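Local coordinates for Old Yellow Enzyme (Pichia, PDB 6AGZ), which probably reduces the activated carbon-carbon double bond of enone compounds, using flavin mononucleotide bound in a TIM-barrel fold, at residues Phe130-Ala135 / Asn151-Met156. Residues are numbered along the deposited sequence; the frame is centred on the assembly and turned at random.
Sequences FLAPSA and NEVQAM
With its CG anti to the backbone N (chi1 -172°), F130 lays the CD2 side of its ring against V153, whose CG2, likewise anti to its own backbone N, reaches the methyl group of A132. The two strands, 130-132 and 153-155, are the parallel pair of a beta-alpha-beta unit closed through helix 140-148, a small sheet separate from the eight-stranded TIM barrel. F130 CD2 lies 3.7 Å from V153 CB, the two side chains crossing obliquely, and A132 CB is 3.7 Å from V153 CG2. The other methyl of V153, CG1, packs on the backbone of A135. On the face of the sheet away from the A132 and A155 methyls, L131 CD2 slants across Q154 CB at 4.2 Å, and L131 CB meets M156 CG at 3.8 Å. Q154 N donates to F130 O (2.8 Å) and M156 N to A132 O (2.9 Å), with a weak bond from A132 N to Q154 O between them. Beyond the pair, M156 and P133 rest on F197 of helix 193-198, while R205 NH1 bonds to the carbonyl oxygens of both. N151 ND2 is held by the carbonyl oxygens of L128 and P120, which leaves OD1 turned to a water. An alanine at N151 would probably leave those two carbonyls without their amide donor and the water short of one acceptor. That water links the two segments: it donates to N151 OD1 and E152 O and accepts from Q154 NE2 and, at 3.0 Å from its oxygen, from F130 N.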
# COMPACT_ATOMS: atom_id res chain seq x y z
N PHE A 130 32.96 -8.26 4.81
CA PHE A 130 31.93 -7.31 5.21
C PHE A 130 30.99 -7.14 4.02
O PHE A 130 31.34 -6.48 3.03
CB PHE A 130 32.57 -5.99 5.63
CG PHE A 130 31.62 -5.00 6.24
CD1 PHE A 130 30.68 -5.40 7.17
CD2 PHE A 130 31.71 -3.66 5.91
CE1 PHE A 130 29.82 -4.47 7.74
CE2 PHE A 130 30.86 -2.73 6.47
CZ PHE A 130 29.91 -3.14 7.39
N LEU A 131 29.80 -7.74 4.11
CA LEU A 131 28.95 -7.95 2.94
C LEU A 131 27.68 -7.10 3.00
O LEU A 131 27.22 -6.69 4.07
CB LEU A 131 28.58 -9.43 2.82
CG LEU A 131 29.78 -10.38 2.78
CD1 LEU A 131 29.33 -11.83 2.66
CD2 LEU A 131 30.72 -10.01 1.64
N ALA A 132 27.12 -6.87 1.83
CA ALA A 132 25.93 -6.05 1.64
C ALA A 132 25.41 -6.29 0.22
O ALA A 132 26.14 -6.83 -0.62
CB ALA A 132 26.23 -4.56 1.86
N PRO A 133 24.15 -5.92 -0.06
CA PRO A 133 23.67 -6.02 -1.45
C PRO A 133 24.50 -5.20 -2.42
O PRO A 133 24.83 -5.67 -3.51
CB PRO A 133 22.22 -5.53 -1.36
CG PRO A 133 22.15 -4.76 -0.09
CD PRO A 133 23.08 -5.47 0.85
N SER A 134 24.85 -3.97 -2.04
CA SER A 134 25.72 -3.12 -2.84
C SER A 134 26.83 -2.57 -1.95
O SER A 134 26.68 -2.48 -0.73
CB SER A 134 24.95 -1.98 -3.50
OG SER A 134 23.95 -2.48 -4.37
N ALA A 135 27.94 -2.19 -2.58
CA ALA A 135 29.11 -1.70 -1.86
C ALA A 135 28.86 -0.26 -1.41
O ALA A 135 29.43 0.71 -1.93
CB ALA A 135 30.36 -1.81 -2.72
N ASN A 151 38.67 -4.00 6.34
CA ASN A 151 37.59 -4.90 5.92
C ASN A 151 36.50 -4.02 5.31
O ASN A 151 35.53 -3.66 5.98
CB ASN A 151 37.09 -5.72 7.11
CG ASN A 151 36.39 -6.99 6.69
OD1 ASN A 151 36.53 -7.45 5.55
ND2 ASN A 151 35.64 -7.59 7.61
N GLU A 152 36.65 -3.70 4.03
CA GLU A 152 35.74 -2.79 3.35
C GLU A 152 34.55 -3.55 2.79
O GLU A 152 34.63 -4.74 2.47
CB GLU A 152 36.47 -2.03 2.24
CG GLU A 152 37.42 -0.96 2.77
CD GLU A 152 38.27 -0.33 1.69
OE1 GLU A 152 39.51 -0.32 1.84
OE2 GLU A 152 37.71 0.16 0.68
N VAL A 153 33.42 -2.84 2.67
CA VAL A 153 32.17 -3.48 2.30
C VAL A 153 32.25 -4.00 0.87
O VAL A 153 32.91 -3.41 0.00
CB VAL A 153 30.99 -2.50 2.47
CG1 VAL A 153 31.03 -1.40 1.42
CG2 VAL A 153 29.66 -3.24 2.44
N GLN A 154 31.60 -5.14 0.62
CA GLN A 154 31.62 -5.77 -0.68
C GLN A 154 30.20 -6.13 -1.09
O GLN A 154 29.39 -6.55 -0.26
CB GLN A 154 32.48 -7.04 -0.68
CG GLN A 154 33.85 -6.86 -0.04
CD GLN A 154 34.80 -8.00 -0.37
OE1 GLN A 154 34.79 -8.53 -1.49
NE2 GLN A 154 35.62 -8.39 0.60
N ALA A 155 29.90 -5.94 -2.38
CA ALA A 155 28.63 -6.41 -2.92
C ALA A 155 28.65 -7.93 -3.00
O ALA A 155 29.59 -8.52 -3.54
CB ALA A 155 28.37 -5.79 -4.29
N MET A 156 27.61 -8.56 -2.46
CA MET A 156 27.58 -10.02 -2.40
C MET A 156 27.58 -10.62 -3.80
O MET A 156 26.88 -10.16 -4.70
CB MET A 156 26.34 -10.49 -1.64
CG MET A 156 26.33 -10.11 -0.17
SD MET A 156 24.93 -10.84 0.71
CE MET A 156 25.31 -12.58 0.54
O HOH W 1 35.22 -7.22 3.22